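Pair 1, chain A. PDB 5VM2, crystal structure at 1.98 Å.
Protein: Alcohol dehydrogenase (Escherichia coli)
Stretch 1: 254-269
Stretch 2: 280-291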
# COMPACT_ATOMS: atom_id res chain seq x y z
N ALA A 254 8.02 -6.27 -18.92
CA ALA A 254 8.48 -7.35 -18.06
C ALA A 254 8.78 -8.66 -18.79
O ALA A 254 9.74 -9.34 -18.40
CB ALA A 254 7.45 -7.59 -16.94
N PRO A 255 8.02 -9.08 -19.82
CA PRO A 255 8.41 -10.30 -20.55
C PRO A 255 9.85 -10.29 -21.04
O PRO A 255 10.50 -11.33 -21.06
CB PRO A 255 7.42 -10.33 -21.72
CG PRO A 255 6.23 -9.64 -21.21
CD PRO A 255 6.71 -8.58 -20.28
N TYR A 256 10.35 -9.13 -21.46
CA TYR A 256 11.70 -9.02 -21.99
C TYR A 256 12.77 -8.98 -20.90
O TYR A 256 13.97 -9.00 -21.23
CB TYR A 256 11.80 -7.77 -22.86
CG TYR A 256 10.81 -7.81 -24.02
CD1 TYR A 256 9.55 -7.25 -23.91
CD2 TYR A 256 11.15 -8.44 -25.21
CE1 TYR A 256 8.65 -7.30 -24.96
CE2 TYR A 256 10.25 -8.50 -26.27
CZ TYR A 256 9.01 -7.93 -26.14
OH TYR A 256 8.12 -7.98 -27.18
N LEU A 257 12.39 -8.96 -19.63
CA LEU A 257 13.32 -8.77 -18.53
C LEU A 257 13.50 -9.99 -17.64
O LEU A 257 14.45 -10.02 -16.85
CB LEU A 257 12.87 -7.59 -17.65
CG LEU A 257 12.69 -6.25 -18.36
CD1 LEU A 257 12.20 -5.20 -17.37
CD2 LEU A 257 13.98 -5.81 -19.00
N VAL A 258 12.62 -10.98 -17.74
CA VAL A 258 12.58 -12.13 -16.83
C VAL A 258 13.31 -13.30 -17.47
O VAL A 258 13.31 -13.46 -18.70
CB VAL A 258 11.12 -12.50 -16.47
CG1 VAL A 258 10.38 -12.97 -17.70
CG2 VAL A 258 11.06 -13.55 -15.36
N MET A 259 13.94 -14.12 -16.64
CA MET A 259 14.60 -15.32 -17.12
C MET A 259 13.60 -16.44 -17.34
O MET A 259 12.49 -16.44 -16.79
CB MET A 259 15.66 -15.78 -16.12
CG MET A 259 15.09 -16.54 -14.94
SD MET A 259 16.33 -17.09 -13.76
CE MET A 259 17.82 -17.06 -14.74
N ARG A 260 14.00 -17.42 -18.14
CA ARG A 260 13.19 -18.63 -18.29
C ARG A 260 12.95 -19.26 -16.93
O ARG A 260 13.83 -19.26 -16.06
CB ARG A 260 13.88 -19.62 -19.23
CG ARG A 260 15.27 -20.03 -18.79
CD ARG A 260 15.94 -20.88 -19.85
NE ARG A 260 16.08 -20.17 -21.11
CZ ARG A 260 16.28 -20.77 -22.28
NH1 ARG A 260 16.35 -22.09 -22.36
NH2 ARG A 260 16.40 -20.04 -23.39
N GLY A 261 11.74 -19.77 -16.72
CA GLY A 261 11.37 -20.31 -15.44
C GLY A 261 11.18 -19.29 -14.34
O GLY A 261 10.90 -19.69 -13.20
N GLY A 262 11.31 -18.00 -14.63
CA GLY A 262 11.21 -16.96 -13.63
C GLY A 262 9.78 -16.51 -13.36
O GLY A 262 8.81 -17.12 -13.81
N LYS A 263 9.66 -15.41 -12.62
CA LYS A 263 8.36 -14.90 -12.20
C LYS A 263 8.22 -13.42 -12.53
O LYS A 263 9.15 -12.64 -12.31
CB LYS A 263 8.15 -15.07 -10.70
CG LYS A 263 7.99 -16.50 -10.23
CD LYS A 263 8.14 -16.55 -8.72
CE LYS A 263 7.97 -17.96 -8.18
NZ LYS A 263 8.36 -18.02 -6.75
N ILE A 264 7.05 -13.05 -13.04
CA ILE A 264 6.61 -11.66 -13.13
C ILE A 264 5.50 -11.46 -12.10
O ILE A 264 4.51 -12.20 -12.10
CB ILE A 264 6.12 -11.31 -14.54
CG1 ILE A 264 7.26 -11.45 -15.56
CG2 ILE A 264 5.53 -9.90 -14.56
CD1 ILE A 264 6.80 -11.45 -17.00
N MET A 265 5.68 -10.48 -11.22
CA MET A 265 4.67 -10.14 -10.22
C MET A 265 4.08 -8.78 -10.57
O MET A 265 4.81 -7.81 -10.73
CB MET A 265 5.27 -10.08 -8.82
CG MET A 265 6.24 -11.19 -8.47
SD MET A 265 5.47 -12.81 -8.43
CE MET A 265 4.22 -12.61 -7.16
N ILE A 266 2.76 -8.73 -10.68
CA ILE A 266 2.04 -7.49 -10.96
C ILE A 266 1.46 -7.02 -9.63
O ILE A 266 0.46 -7.55 -9.14
CB ILE A 266 0.96 -7.69 -12.01
CG1 ILE A 266 1.61 -8.13 -13.32
CG2 ILE A 266 0.15 -6.43 -12.19
CD1 ILE A 266 0.63 -8.60 -14.33
N VAL A 267 2.10 -6.01 -9.04
CA VAL A 267 1.75 -5.54 -7.71
C VAL A 267 0.67 -4.48 -7.90
O VAL A 267 0.94 -3.28 -8.00
CB VAL A 267 2.97 -5.02 -6.95
CG1 VAL A 267 2.54 -4.38 -5.65
CG2 VAL A 267 3.93 -6.17 -6.70
N GLY A 268 -0.58 -4.94 -7.96
CA GLY A 268 -1.73 -4.07 -8.02
C GLY A 268 -2.05 -3.56 -9.41
O GLY A 268 -1.29 -3.71 -10.37
N THR A 269 -3.25 -2.97 -9.52
CA THR A 269 -3.62 -2.03 -10.57
C THR A 269 -3.66 -2.60 -11.99
O THR A 269 -4.30 -3.63 -12.23
CB THR A 269 -2.68 -0.82 -10.53
OG1 THR A 269 -1.39 -1.19 -11.03
CG2 THR A 269 -2.55 -0.29 -9.10
N LYS A 280 8.12 -14.69 -25.81
CA LYS A 280 9.33 -14.33 -25.08
C LYS A 280 9.42 -15.02 -23.72
O LYS A 280 10.52 -15.11 -23.16
CB LYS A 280 9.40 -12.81 -24.90
CG LYS A 280 10.81 -12.26 -24.68
CD LYS A 280 11.54 -12.06 -26.01
CE LYS A 280 13.04 -11.96 -25.81
NZ LYS A 280 13.43 -10.93 -24.81
N ILE A 281 8.30 -15.49 -23.18
CA ILE A 281 8.30 -16.13 -21.87
C ILE A 281 7.71 -17.52 -21.98
O ILE A 281 7.05 -18.00 -21.05
CB ILE A 281 7.51 -15.28 -20.85
CG1 ILE A 281 6.12 -14.96 -21.40
CG2 ILE A 281 8.26 -14.00 -20.52
CD1 ILE A 281 5.18 -14.38 -20.36
N ASN A 282 7.95 -18.19 -23.11
CA ASN A 282 7.34 -19.49 -23.35
C ASN A 282 7.95 -20.62 -22.53
O ASN A 282 7.39 -21.72 -22.52
CB ASN A 282 7.43 -19.84 -24.84
CG ASN A 282 8.85 -20.08 -25.30
OD1 ASN A 282 9.81 -19.64 -24.68
ND2 ASN A 282 8.99 -20.79 -26.42
N ARG A 283 9.06 -20.38 -21.84
CA ARG A 283 9.74 -21.45 -21.10
C ARG A 283 9.40 -21.39 -19.61
O ARG A 283 10.26 -21.19 -18.74
CB ARG A 283 11.24 -21.38 -21.34
CG ARG A 283 11.62 -21.97 -22.70
CD ARG A 283 13.12 -22.07 -22.88
NE ARG A 283 13.47 -22.93 -24.01
CZ ARG A 283 13.35 -22.57 -25.29
NH1 ARG A 283 12.88 -21.38 -25.61
NH2 ARG A 283 13.69 -23.42 -26.25
N GLU A 284 8.10 -21.56 -19.34
CA GLU A 284 7.56 -21.79 -18.00
C GLU A 284 7.73 -20.58 -17.08
O GLU A 284 7.92 -20.72 -15.87
CB GLU A 284 8.16 -23.05 -17.38
CG GLU A 284 8.20 -24.21 -18.37
CD GLU A 284 7.94 -25.56 -17.75
OE1 GLU A 284 7.22 -26.36 -18.39
OE2 GLU A 284 8.45 -25.82 -16.65
N VAL A 285 7.63 -19.38 -17.65
CA VAL A 285 7.54 -18.17 -16.85
C VAL A 285 6.14 -18.08 -16.24
O VAL A 285 5.15 -18.53 -16.82
CB VAL A 285 7.85 -16.94 -17.72
CG1 VAL A 285 7.50 -15.63 -17.00
CG2 VAL A 285 9.32 -16.95 -18.14
N THR A 286 6.07 -17.51 -15.04
CA THR A 286 4.82 -17.32 -14.31
C THR A 286 4.55 -15.83 -14.13
O THR A 286 5.44 -15.08 -13.71
CB THR A 286 4.89 -18.01 -12.94
OG1 THR A 286 4.88 -19.44 -13.12
CG2 THR A 286 3.72 -17.61 -12.10
N ILE A 287 3.34 -15.41 -14.47
CA ILE A 287 2.86 -14.06 -14.20
C ILE A 287 1.80 -14.17 -13.12
O ILE A 287 0.79 -14.87 -13.31
CB ILE A 287 2.29 -13.38 -15.45
CG1 ILE A 287 3.33 -13.32 -16.56
CG2 ILE A 287 1.78 -11.98 -15.11
CD1 ILE A 287 2.76 -12.84 -17.89
N GLN A 288 2.00 -13.51 -11.99
CA GLN A 288 1.02 -13.54 -10.92
C GLN A 288 0.67 -12.13 -10.48
O GLN A 288 1.57 -11.32 -10.23
CB GLN A 288 1.52 -14.35 -9.71
CG GLN A 288 0.40 -14.58 -8.68
CD GLN A 288 0.79 -15.52 -7.56
OE1 GLN A 288 1.98 -15.78 -7.35
NE2 GLN A 288 -0.20 -16.04 -6.85
N THR A 289 -0.62 -11.85 -10.39
CA THR A 289 -1.07 -10.60 -9.80
C THR A 289 -0.99 -10.70 -8.28
O THR A 289 -1.09 -11.79 -7.71
CB THR A 289 -2.50 -10.25 -10.23
OG1 THR A 289 -3.39 -11.35 -9.96
CG2 THR A 289 -2.54 -9.93 -11.72
N VAL A 290 -0.78 -9.56 -7.64
CA VAL A 290 -0.61 -9.50 -6.19
C VAL A 290 -1.64 -8.51 -5.66
O VAL A 290 -1.70 -7.37 -6.13
CB VAL A 290 0.82 -9.07 -5.79
CG1 VAL A 290 1.00 -9.17 -4.29
CG2 VAL A 290 1.84 -9.94 -6.50
N PHE A 291 -2.42 -8.94 -4.68
CA PHE A 291 -3.58 -8.18 -4.22
C PHE A 291 -3.48 -7.92 -2.72
O PHE A 291 -3.70 -8.83 -1.91
CB PHE A 291 -4.87 -8.92 -4.56
CG PHE A 291 -6.10 -8.09 -4.38
CD1 PHE A 291 -6.95 -8.30 -3.30
CD2 PHE A 291 -6.42 -7.10 -5.30
CE1 PHE A 291 -8.09 -7.54 -3.13
CE2 PHE A 291 -7.57 -6.34 -5.14
CZ PHE A 291 -8.40 -6.55 -4.06
O HOH W 1 11.93 -15.60 -20.48
O HOH W 2 7.66 -19.59 -12.96

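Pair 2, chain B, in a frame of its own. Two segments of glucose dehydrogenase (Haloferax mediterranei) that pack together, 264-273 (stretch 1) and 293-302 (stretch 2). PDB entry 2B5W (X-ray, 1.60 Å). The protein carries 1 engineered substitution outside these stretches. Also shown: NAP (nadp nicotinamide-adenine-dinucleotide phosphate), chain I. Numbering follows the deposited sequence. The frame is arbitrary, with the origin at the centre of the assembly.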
# COMPACT_ATOMS: atom_id res chain seq x y z
N ALA B 264 -11.45 7.58 1.08
CA ALA B 264 -12.44 7.30 0.04
C ALA B 264 -12.09 5.93 -0.56
O ALA B 264 -10.93 5.49 -0.47
CB ALA B 264 -12.42 8.36 -1.06
N PRO B 265 -13.07 5.25 -1.14
CA PRO B 265 -12.76 4.02 -1.87
C PRO B 265 -11.63 4.26 -2.87
O PRO B 265 -11.57 5.32 -3.52
CB PRO B 265 -14.06 3.71 -2.60
CG PRO B 265 -15.09 4.23 -1.64
CD PRO B 265 -14.52 5.56 -1.20
N ASN B 266 -10.71 3.29 -2.93
CA ASN B 266 -9.59 3.31 -3.86
C ASN B 266 -8.49 4.30 -3.45
O ASN B 266 -7.54 4.47 -4.18
CB ASN B 266 -10.03 3.57 -5.31
CG ASN B 266 -11.20 2.71 -5.71
OD1 ASN B 266 -11.31 1.57 -5.25
ND2 ASN B 266 -12.09 3.25 -6.53
N GLY B 267 -8.63 4.89 -2.28
CA GLY B 267 -7.64 5.86 -1.80
C GLY B 267 -6.38 5.21 -1.23
O GLY B 267 -6.30 3.99 -1.02
N VAL B 268 -5.40 6.03 -0.93
CA VAL B 268 -4.18 5.60 -0.28
C VAL B 268 -3.79 6.55 0.85
O VAL B 268 -3.93 7.77 0.73
CB VAL B 268 -3.04 5.42 -1.28
CG1 VAL B 268 -2.77 6.67 -2.11
CG2 VAL B 268 -1.75 4.94 -0.60
N GLY B 269 -3.28 5.99 1.94
CA GLY B 269 -2.62 6.74 2.97
C GLY B 269 -1.14 6.51 2.95
O GLY B 269 -0.66 5.37 2.90
N ALA B 270 -0.40 7.61 2.93
CA ALA B 270 1.03 7.61 3.11
C ALA B 270 1.33 7.80 4.58
O ALA B 270 0.80 8.72 5.20
CB ALA B 270 1.64 8.72 2.31
N LEU B 271 2.21 6.97 5.13
CA LEU B 271 2.56 7.03 6.55
C LEU B 271 4.00 7.51 6.66
O LEU B 271 4.90 6.92 6.04
CB LEU B 271 2.38 5.66 7.22
CG LEU B 271 1.01 5.02 7.09
CD1 LEU B 271 1.05 3.67 7.75
CD2 LEU B 271 -0.10 5.90 7.68
N LEU B 272 4.24 8.59 7.43
CA LEU B 272 5.57 9.15 7.66
C LEU B 272 5.98 9.10 9.13
O LEU B 272 7.15 9.18 9.46
CB LEU B 272 5.66 10.60 7.21
CG LEU B 272 5.78 10.87 5.69
CD1 LEU B 272 7.12 10.42 5.14
CD2 LEU B 272 4.60 10.29 4.92
N GLY B 273 5.01 8.98 10.01
CA GLY B 273 5.27 9.08 11.43
C GLY B 273 6.09 7.96 12.02
O GLY B 273 6.03 6.82 11.55
N LEU B 293 -12.44 -4.52 0.66
CA LEU B 293 -13.64 -4.26 -0.10
C LEU B 293 -13.63 -2.95 -0.90
O LEU B 293 -14.36 -2.82 -1.88
CB LEU B 293 -14.87 -4.31 0.83
CG LEU B 293 -15.21 -5.72 1.38
CD1 LEU B 293 -16.58 -5.70 2.03
CD2 LEU B 293 -15.16 -6.78 0.32
N HIS B 294 -12.79 -2.00 -0.48
CA HIS B 294 -12.71 -0.72 -1.16
C HIS B 294 -11.33 -0.45 -1.75
O HIS B 294 -10.98 0.69 -2.02
CB HIS B 294 -13.19 0.40 -0.23
CG HIS B 294 -14.69 0.53 -0.18
ND1 HIS B 294 -15.34 1.07 0.91
CD2 HIS B 294 -15.64 0.25 -1.10
CE1 HIS B 294 -16.64 1.10 0.67
NE2 HIS B 294 -16.85 0.61 -0.55
N ASN B 295 -10.57 -1.52 -1.98
CA ASN B 295 -9.33 -1.43 -2.74
C ASN B 295 -8.43 -0.29 -2.25
O ASN B 295 -7.97 0.52 -3.07
CB ASN B 295 -9.63 -1.16 -4.24
CG ASN B 295 -10.46 -2.25 -4.93
OD1 ASN B 295 -11.69 -2.06 -5.23
ND2 ASN B 295 -9.83 -3.34 -5.26
N LYS B 296 -8.17 -0.25 -0.96
CA LYS B 296 -7.35 0.81 -0.37
C LYS B 296 -5.91 0.36 -0.14
O LYS B 296 -5.61 -0.84 -0.08
CB LYS B 296 -7.97 1.27 0.94
CG LYS B 296 -9.26 2.02 0.79
CD LYS B 296 -10.01 2.25 2.11
CE LYS B 296 -11.24 3.07 1.86
NZ LYS B 296 -11.94 3.40 3.14
N ALA B 297 -5.02 1.34 0.03
CA ALA B 297 -3.62 1.07 0.31
C ALA B 297 -3.08 1.92 1.43
O ALA B 297 -3.54 3.04 1.66
CB ALA B 297 -2.76 1.29 -0.96
N LEU B 298 -2.12 1.35 2.17
CA LEU B 298 -1.28 2.09 3.09
C LEU B 298 0.16 1.86 2.67
O LEU B 298 0.58 0.74 2.45
CB LEU B 298 -1.44 1.59 4.53
CG LEU B 298 -2.78 1.87 5.18
CD1 LEU B 298 -2.83 1.21 6.58
CD2 LEU B 298 -3.01 3.37 5.30
N VAL B 299 0.91 2.95 2.57
CA VAL B 299 2.29 2.92 2.16
C VAL B 299 3.13 3.73 3.14
O VAL B 299 2.93 4.94 3.31
CB VAL B 299 2.46 3.46 0.72
CG1 VAL B 299 3.89 3.36 0.27
CG2 VAL B 299 1.58 2.72 -0.28
N GLY B 300 4.13 3.09 3.74
CA GLY B 300 5.07 3.78 4.58
C GLY B 300 6.27 4.25 3.80
O GLY B 300 6.66 3.67 2.78
N SER B 301 6.87 5.34 4.25
CA SER B 301 8.00 5.93 3.54
C SER B 301 8.97 6.56 4.51
O SER B 301 8.52 7.22 5.48
CB SER B 301 7.52 7.00 2.54
OG SER B 301 8.53 7.49 1.71
N VAL B 302 10.25 6.45 4.21
CA VAL B 302 11.30 7.11 5.00
C VAL B 302 12.39 7.59 4.10
O VAL B 302 12.70 6.97 3.06
CB VAL B 302 11.79 6.23 6.15
CG1 VAL B 302 12.42 4.93 5.66
CG2 VAL B 302 12.71 6.99 7.06
PA NAP I . 6.30 17.65 14.71
O1A NAP I . 6.47 17.07 16.04
O2A NAP I . 6.84 19.08 14.60
O5B NAP I . 4.77 17.69 14.30
C5B NAP I . 3.83 16.71 14.65
C4B NAP I . 2.56 17.52 14.77
O4B NAP I . 1.48 16.61 14.88
C3B NAP I . 2.53 18.44 16.00
O3B NAP I . 2.33 19.81 15.66
C2B NAP I . 1.37 17.89 16.84
O2B NAP I . 0.54 18.87 17.44
C1B NAP I . 0.57 17.11 15.82
N9A NAP I . -0.13 16.00 16.44
C8A NAP I . 0.43 14.96 17.14
N7A NAP I . -0.56 14.15 17.56
C5A NAP I . -1.76 14.69 17.17
C6A NAP I . -3.10 14.32 17.31
N6A NAP I . -3.48 13.23 18.02
N1A NAP I . -4.09 15.11 16.77
C2A NAP I . -3.78 16.25 16.06
N3A NAP I . -2.46 16.64 15.91
C4A NAP I . -1.48 15.86 16.44
O3 NAP I . 7.15 16.85 13.63
PN NAP I . 7.44 17.15 12.06
O1N NAP I . 6.28 17.81 11.39
O2N NAP I . 8.82 17.69 11.84
O5D NAP I . 7.37 15.58 11.81
C5D NAP I . 6.13 14.91 11.73
C4D NAP I . 6.31 13.40 11.86
O4D NAP I . 7.06 12.95 10.72
C3D NAP I . 7.11 12.97 13.10
O3D NAP I . 6.55 11.81 13.68
C2D NAP I . 8.50 12.71 12.53
O2D NAP I . 9.30 11.85 13.30
C1D NAP I . 8.15 12.15 11.15
N1N NAP I . 9.17 12.31 10.11
C2N NAP I . 9.39 11.20 9.35
C3N NAP I . 10.25 11.28 8.29
C7N NAP I . 10.29 10.07 7.41
O7N NAP I . 11.33 10.14 6.48
N7N NAP I . 9.39 9.06 7.57
C4N NAP I . 10.95 12.45 7.98
C5N NAP I . 10.70 13.58 8.76
C6N NAP I . 9.78 13.51 9.81
P2B NAP I . 0.84 19.46 18.95
O1X NAP I . 2.06 20.22 19.00
O2X NAP I . -0.43 20.29 19.24
O3X NAP I . 0.92 18.28 19.93

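The hydrogen bonds between parallel β-strands are made by backbone atoms, so the same frame can carry very different side chains. Pairs 1 and 2 illustrate the principle: 14 central residues superpose with an RMSD of 0.4 Å. In each, a type II turn, Met A259 to Gly A262 or Ala B264 to Gly B267, leads into a strand that runs parallel to a second strand, at 22° in pair 1 and 19° in pair 2.

Six hydrogen bonds match one for one; pair 1 adds a weak seventh, Gly A268 N to Val A290 O at 3.2 Å. The first rung comes from the turn, where Gly A261 N donates to Arg A283 O at 2.9 Å and its counterpart Asn B266 N donates to His B294 O at 2.8 Å. Ile A264 uses both its backbone groups, its N reaching Thr A286 O (2.7 Å) and its O receiving Gln A288 N (2.8 Å); the matching Gly B269 does likewise, with N to Ala B297 O at 3.0 Å and O from Val B299 N at 2.9 Å. Ile A266 and Leu B271 repeat the pattern.

The third turn position has positive phi in both pairs, 71° for Gly A261 and 75° for Asn B266. Such a conformation favours glycine, but asparagine also tolerates it. Asn B266 OD1 lies 3.4 Å from Asn B295 CB. The following position is glycine in both. A CB there would clash within its own stretch, with Val A258 CG2 in pair 1 and with Ala B264 O in pair 2.

At the turn's second position Arg A260 matches Pro B265; across from it, Arg A283 matches His B294. Pair 1 covers this corner with two long side chains: Arg A283 CD lies over one face of the Arg A260 guanidinium, 3.3 Å from Arg A260 NH1, although the like charges are close. Pair 2 sets a compact ring on another, with Pro B265 CG 3.9 Å from the centroid of the His B294 ring, in a CH-pi contact.

On the face of Ile A264 and Ile A287, pair 1 packs branched chains together, Ile A264 CD1 against Ile A287 CG1 at 4.0 Å. In pair 2 the first position is Gly B269, and the end of Leu B298 leans in; even an ideal CB on that glycine would lie only 3.2 Å from Leu B298 CD2. On the other face, Lys A263 sends its end away from Thr A286, whereas Val B268 CG2 meets both Ala B297 CB (3.8 Å) and Val B299 CG2 (4.0 Å). Met A265, with all three chi angles m, brings its CE to 3.6 Å from Val A290 CG2, while the matching residue is the small Ala B270. Backbone register is thus conserved while side-chain volume changes at several positions, such as Ile A264 to Gly B269, and stays the same at Ile A287 to Leu B298.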